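Local coordinates for protein tRNA (adenine-N(1)-)-methyltransferase (Thermus thermophilus, PDB 2PWY) that transfers a methyl group from S-adenosyl-L-methionine to N1 of adenosine 58 in tRNA and is required for cell growth at extreme temperatures, at residues Leu66-Ala77 with His133-Phe144. Residues are numbered along the deposited sequence; the frame is centred on the assembly and turned at random.
With SAH (S-adenosyl-L-homocysteine), chain E.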
loop_
_atom_site.group_PDB
_atom_site.type_symbol
_atom_site.label_atom_id
_atom_site.label_comp_id
_atom_site.label_asym_id
_atom_site.label_seq_id
_atom_site.Cartn_x
_atom_site.Cartn_y
_atom_site.Cartn_z
ATOM N N LEU A 66 -23.902 7.145 -4.634
ATOM C CA LEU A 66 -23.174 7.931 -5.623
ATOM C C LEU A 66 -21.952 7.154 -6.151
ATOM O O LEU A 66 -21.662 7.195 -7.345
ATOM C CB LEU A 66 -22.790 9.299 -5.049
ATOM C CG LEU A 66 -22.019 10.242 -5.976
ATOM C CD1 LEU A 66 -22.761 10.468 -7.300
ATOM C CD2 LEU A 66 -21.740 11.568 -5.287
ATOM N N GLU A 67 -21.261 6.434 -5.258
ATOM C CA GLU A 67 -20.181 5.536 -5.662
ATOM C C GLU A 67 -20.671 4.523 -6.712
ATOM O O GLU A 67 -20.073 4.390 -7.777
ATOM C CB GLU A 67 -19.605 4.814 -4.444
ATOM C CG GLU A 67 -18.479 3.834 -4.786
ATOM C CD GLU A 67 -17.946 3.124 -3.557
ATOM O OE1 GLU A 67 -18.680 3.047 -2.539
ATOM O OE2 GLU A 67 -16.783 2.665 -3.612
ATOM N N GLU A 68 -21.770 3.827 -6.420
ATOM C CA GLU A 68 -22.314 2.819 -7.351
ATOM C C GLU A 68 -22.713 3.441 -8.682
ATOM O O GLU A 68 -22.458 2.873 -9.744
ATOM C CB GLU A 68 -23.500 2.087 -6.734
ATOM C CG GLU A 68 -23.069 1.117 -5.635
ATOM C CD GLU A 68 -24.224 0.551 -4.819
ATOM O OE1 GLU A 68 -25.261 1.235 -4.657
ATOM O OE2 GLU A 68 -24.066 -0.577 -4.308
ATOM N N TYR A 69 -23.330 4.613 -8.611
ATOM C CA TYR A 69 -23.741 5.339 -9.797
ATOM C C TYR A 69 -22.553 5.704 -10.700
ATOM O O TYR A 69 -22.593 5.429 -11.904
ATOM C CB TYR A 69 -24.521 6.589 -9.394
ATOM C CG TYR A 69 -25.140 7.304 -10.557
ATOM C CD1 TYR A 69 -26.140 6.696 -11.323
ATOM C CD2 TYR A 69 -24.733 8.580 -10.899
ATOM C CE1 TYR A 69 -26.729 7.368 -12.414
ATOM C CE2 TYR A 69 -25.304 9.260 -11.984
ATOM C CZ TYR A 69 -26.299 8.649 -12.734
ATOM O OH TYR A 69 -26.855 9.329 -13.799
ATOM N N LEU A 70 -21.515 6.334 -10.140
ATOM C CA LEU A 70 -20.328 6.660 -10.941
ATOM C C LEU A 70 -19.733 5.450 -11.640
ATOM O O LEU A 70 -19.280 5.548 -12.779
ATOM C CB LEU A 70 -19.230 7.338 -10.111
ATOM C CG LEU A 70 -19.148 8.844 -10.239
ATOM C CD1 LEU A 70 -20.350 9.466 -9.530
ATOM C CD2 LEU A 70 -17.833 9.373 -9.678
ATOM N N LEU A 71 -19.729 4.313 -10.949
ATOM C CA LEU A 71 -19.080 3.115 -11.459
ATOM C C LEU A 71 -19.878 2.436 -12.573
ATOM O O LEU A 71 -19.301 1.701 -13.372
ATOM C CB LEU A 71 -18.806 2.135 -10.327
ATOM C CG LEU A 71 -17.824 2.589 -9.239
ATOM C CD1 LEU A 71 -17.832 1.543 -8.139
ATOM C CD2 LEU A 71 -16.419 2.806 -9.813
ATOM N N HIS A 72 -21.185 2.699 -12.634
ATOM C CA HIS A 72 -22.080 2.011 -13.581
ATOM C C HIS A 72 -22.756 2.916 -14.622
ATOM O O HIS A 72 -23.251 2.427 -15.645
ATOM C CB HIS A 72 -23.120 1.159 -12.820
ATOM C CG HIS A 72 -22.506 0.133 -11.919
ATOM N ND1 HIS A 72 -22.100 -1.107 -12.371
ATOM C CD2 HIS A 72 -22.189 0.173 -10.603
ATOM C CE1 HIS A 72 -21.559 -1.783 -11.373
ATOM N NE2 HIS A 72 -21.608 -1.034 -10.287
ATOM N N MET A 73 -22.760 4.230 -14.390
ATOM C CA MET A 73 -23.377 5.163 -15.338
ATOM C C MET A 73 -22.675 5.162 -16.704
ATOM O O MET A 73 -21.474 4.877 -16.802
ATOM C CB MET A 73 -23.414 6.592 -14.772
ATOM C CG MET A 73 -22.044 7.261 -14.647
ATOM S SD MET A 73 -22.159 8.856 -13.834
ATOM C CE MET A 73 -20.519 9.490 -14.156
ATOM N N LYS A 74 -23.448 5.472 -17.741
ATOM C CA LYS A 74 -22.946 5.645 -19.103
ATOM C C LYS A 74 -21.870 6.720 -19.066
ATOM O O LYS A 74 -21.966 7.678 -18.287
ATOM C CB LYS A 74 -24.102 6.089 -20.014
ATOM C CG LYS A 74 -23.784 6.207 -21.505
ATOM C CD LYS A 74 -25.040 6.632 -22.267
ATOM C CE LYS A 74 -24.775 6.847 -23.754
ATOM N NZ LYS A 74 -25.066 5.622 -24.546
ATOM N N ARG A 75 -20.836 6.559 -19.882
ATOM C CA ARG A 75 -19.801 7.583 -19.961
ATOM C C ARG A 75 -19.220 7.730 -21.355
ATOM O O ARG A 75 -19.298 6.805 -22.167
ATOM C CB ARG A 75 -18.680 7.296 -18.953
ATOM C CG ARG A 75 -17.662 6.228 -19.367
ATOM C CD ARG A 75 -18.139 4.806 -19.075
ATOM N NE ARG A 75 -18.803 4.706 -17.770
ATOM C CZ ARG A 75 -18.180 4.514 -16.610
ATOM N NH1 ARG A 75 -18.896 4.443 -15.493
ATOM N NH2 ARG A 75 -16.852 4.401 -16.560
ATOM N N SER A 76 -18.640 8.894 -21.631
ATOM C CA SER A 76 -17.692 8.998 -22.736
ATOM C C SER A 76 -16.320 9.102 -22.083
ATOM O O SER A 76 -15.573 8.117 -22.036
ATOM C CB SER A 76 -18.012 10.171 -23.667
ATOM O OG SER A 76 -18.045 11.392 -22.952
ATOM N N ALA A 77 -16.021 10.272 -21.519
ATOM C CA ALA A 77 -14.842 10.438 -20.675
ATOM C C ALA A 77 -14.964 9.591 -19.403
ATOM O O ALA A 77 -16.007 9.575 -18.759
ATOM C CB ALA A 77 -14.657 11.908 -20.325
ATOM N N HIS A 133 -19.267 15.220 -24.835
ATOM C CA HIS A 133 -18.929 14.954 -23.443
ATOM C C HIS A 133 -19.881 15.711 -22.519
ATOM O O HIS A 133 -20.455 15.128 -21.596
ATOM C CB HIS A 133 -17.463 15.312 -23.145
ATOM C CG HIS A 133 -16.463 14.351 -23.727
ATOM N ND1 HIS A 133 -15.154 14.298 -23.297
ATOM C CD2 HIS A 133 -16.578 13.410 -24.695
ATOM C CE1 HIS A 133 -14.504 13.368 -23.974
ATOM N NE2 HIS A 133 -15.348 12.806 -24.823
ATOM N N LEU A 134 -20.060 17.002 -22.778
ATOM C CA LEU A 134 -20.931 17.830 -21.946
ATOM C C LEU A 134 -22.383 17.341 -21.945
ATOM O O LEU A 134 -23.008 17.263 -20.895
ATOM C CB LEU A 134 -20.852 19.305 -22.349
ATOM C CG LEU A 134 -21.689 20.251 -21.479
ATOM C CD1 LEU A 134 -21.326 20.147 -19.983
ATOM C CD2 LEU A 134 -21.558 21.690 -21.959
ATOM N N ALA A 135 -22.908 16.987 -23.118
ATOM C CA ALA A 135 -24.266 16.450 -23.193
ATOM C C ALA A 135 -24.457 15.206 -22.316
ATOM O O ALA A 135 -25.439 15.125 -21.573
ATOM C CB ALA A 135 -24.659 16.167 -24.640
ATOM N N GLN A 136 -23.510 14.265 -22.374
ATOM C CA GLN A 136 -23.587 13.049 -21.552
ATOM C C GLN A 136 -23.462 13.395 -20.067
ATOM O O GLN A 136 -24.201 12.857 -19.232
ATOM C CB GLN A 136 -22.518 12.022 -21.955
ATOM C CG GLN A 136 -22.668 10.647 -21.266
ATOM C CD GLN A 136 -24.031 10.007 -21.512
ATOM O OE1 GLN A 136 -24.470 9.893 -22.659
ATOM N NE2 GLN A 136 -24.704 9.589 -20.439
ATOM N N ALA A 137 -22.542 14.305 -19.749
ATOM C CA ALA A 137 -22.334 14.718 -18.355
ATOM C C ALA A 137 -23.618 15.311 -17.789
ATOM O O ALA A 137 -24.036 14.964 -16.688
ATOM C CB ALA A 137 -21.190 15.711 -18.245
ATOM N N GLU A 138 -24.247 16.197 -18.555
ATOM C CA GLU A 138 -25.507 16.798 -18.124
ATOM C C GLU A 138 -26.578 15.733 -17.893
ATOM O O GLU A 138 -27.259 15.777 -16.875
ATOM C CB GLU A 138 -25.956 17.896 -19.100
ATOM C CG GLU A 138 -24.983 19.086 -19.123
ATOM C CD GLU A 138 -25.406 20.208 -20.057
ATOM O OE1 GLU A 138 -26.370 20.017 -20.821
ATOM O OE2 GLU A 138 -24.762 21.283 -20.034
ATOM N N ARG A 139 -26.715 14.766 -18.805
ATOM C CA ARG A 139 -27.678 13.669 -18.594
ATOM C C ARG A 139 -27.365 12.906 -17.312
ATOM O O ARG A 139 -28.267 12.609 -16.512
ATOM C CB ARG A 139 -27.721 12.701 -19.789
ATOM C CG ARG A 139 -28.519 13.225 -20.990
ATOM C CD ARG A 139 -28.755 12.140 -22.063
ATOM N NE ARG A 139 -27.529 11.784 -22.774
ATOM C CZ ARG A 139 -27.041 12.434 -23.831
ATOM N NH1 ARG A 139 -27.671 13.493 -24.329
ATOM N NH2 ARG A 139 -25.907 12.023 -24.385
ATOM N N ASN A 140 -26.082 12.594 -17.118
ATOM C CA ASN A 140 -25.662 11.809 -15.956
ATOM C C ASN A 140 -25.997 12.521 -14.648
ATOM O O ASN A 140 -26.517 11.904 -13.713
ATOM C CB ASN A 140 -24.166 11.495 -16.029
ATOM C CG ASN A 140 -23.840 10.400 -17.039
ATOM O OD1 ASN A 140 -24.724 9.684 -17.521
ATOM N ND2 ASN A 140 -22.563 10.259 -17.352
ATOM N N VAL A 141 -25.718 13.827 -14.601
ATOM C CA VAL A 141 -25.978 14.634 -13.409
ATOM C C VAL A 141 -27.486 14.728 -13.157
ATOM O O VAL A 141 -27.967 14.502 -12.046
ATOM C CB VAL A 141 -25.355 16.046 -13.546
ATOM C CG1 VAL A 141 -25.780 16.966 -12.392
ATOM C CG2 VAL A 141 -23.829 15.929 -13.618
ATOM N N ARG A 142 -28.229 15.050 -14.209
ATOM C CA ARG A 142 -29.649 15.318 -14.040
ATOM C C ARG A 142 -30.441 14.062 -13.662
ATOM O O ARG A 142 -31.440 14.152 -12.941
ATOM C CB ARG A 142 -30.202 16.052 -15.261
ATOM C CG ARG A 142 -29.648 17.481 -15.308
ATOM C CD ARG A 142 -29.623 18.112 -16.696
ATOM N NE ARG A 142 -29.063 19.465 -16.608
ATOM C CZ ARG A 142 -28.877 20.283 -17.640
ATOM N NH1 ARG A 142 -29.200 19.907 -18.872
ATOM N NH2 ARG A 142 -28.361 21.489 -17.432
ATOM N N ALA A 143 -29.956 12.898 -14.096
ATOM C CA ALA A 143 -30.612 11.616 -13.820
ATOM C C ALA A 143 -30.506 11.208 -12.353
ATOM O O ALA A 143 -31.273 10.358 -11.876
ATOM C CB ALA A 143 -30.031 10.518 -14.714
ATOM N N PHE A 144 -29.555 11.816 -11.639
ATOM C CA PHE A 144 -29.231 11.414 -10.270
ATOM C C PHE A 144 -29.487 12.521 -9.248
ATOM O O PHE A 144 -29.716 12.236 -8.068
ATOM C CB PHE A 144 -27.754 11.019 -10.209
ATOM C CG PHE A 144 -27.374 10.260 -8.973
ATOM C CD1 PHE A 144 -27.658 8.898 -8.864
ATOM C CD2 PHE A 144 -26.714 10.891 -7.924
ATOM C CE1 PHE A 144 -27.290 8.176 -7.719
ATOM C CE2 PHE A 144 -26.358 10.176 -6.779
ATOM C CZ PHE A 144 -26.639 8.815 -6.685
HETATM N N SAH E . -13.893 14.400 -13.672
HETATM C CA SAH E . -14.729 14.018 -14.856
HETATM C CB SAH E . -13.866 13.435 -15.968
HETATM C CG SAH E . -13.049 14.506 -16.695
HETATM S SD SAH E . -12.258 13.788 -18.159
HETATM C C SAH E . -15.789 13.033 -14.402
HETATM O O SAH E . -15.770 12.596 -13.241
HETATM O OXT SAH E . -16.686 12.676 -15.174
HETATM C "C5'" SAH E . -11.468 15.320 -18.718
HETATM C "C4'" SAH E . -12.438 16.220 -19.492
HETATM O "O4'" SAH E . -11.900 17.525 -19.550
HETATM C "C3'" SAH E . -12.698 15.806 -20.945
HETATM O "O3'" SAH E . -14.107 15.719 -21.135
HETATM C "C2'" SAH E . -12.078 16.924 -21.783
HETATM O "O2'" SAH E . -12.812 17.237 -22.946
HETATM C "C1'" SAH E . -12.149 18.093 -20.833
HETATM N N9 SAH E . -11.134 19.153 -20.957
HETATM C C8 SAH E . -9.784 18.990 -21.083
HETATM N N7 SAH E . -9.224 20.222 -21.074
HETATM C C5 SAH E . -10.182 21.158 -20.896
HETATM C C6 SAH E . -10.149 22.554 -20.811
HETATM N N6 SAH E . -8.992 23.230 -20.890
HETATM N N1 SAH E . -11.352 23.225 -20.631
HETATM C C2 SAH E . -12.543 22.543 -20.551
HETATM N N3 SAH E . -12.559 21.165 -20.648
HETATM C C4 SAH E . -11.397 20.490 -20.816
HETATM O O HOH W 1 -26.943 8.311 -16.264
#
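Tyr69 and Phe144 form an offset stack, ring centroids 4.3 Å apart and planes 18° from parallel, where helix 66-72 and the loop after it meet helix 131-144 of the Rossmann-like class I methyltransferase domain. This is the tight part. Phe144 CD1 sits 3.4 Å from Tyr69 CG, while Met73 CB covers the opposite face of the tyrosine ring and the methyl Leu66 CD1 rests against Phe144 CE2. Tyrosine joins a flat face for the stack to a polar end: with CG anti to the backbone N (chi1 -172°), it reaches across to helix 131-144, where Tyr69 OH donates to Asn140 O at 2.6 Å, in the carbonyl plane and on a lone pair. A phenylalanine here would probably leave Asn140 O without this donor and the water that also donates to Asn140 OD1 without its second acceptor.

Asn140 suits its place because its short amide both gives and accepts: Asn140 ND2 donates to Lys74 O (2.8 Å) and to Ser107 O, while OD1 takes Gln136 NE2 from above its carbonyl plane. The solvent side is looser. There the extended methylenes of Lys74 cross the Gln136 amide at about a right angle, and Gln136 OE1 also accepts from the exposed Arg139.

At the cofactor end, Ser76 OG lies over one face of the His133 imidazole, 3.0 Å from His133 CD2. Histidine offers the S-adenosyl-L-methionine site a ring N-H: His133 ND1 donates to the ribose O3' of S-adenosylhomocysteine at 2.8 Å, almost straight at 172°.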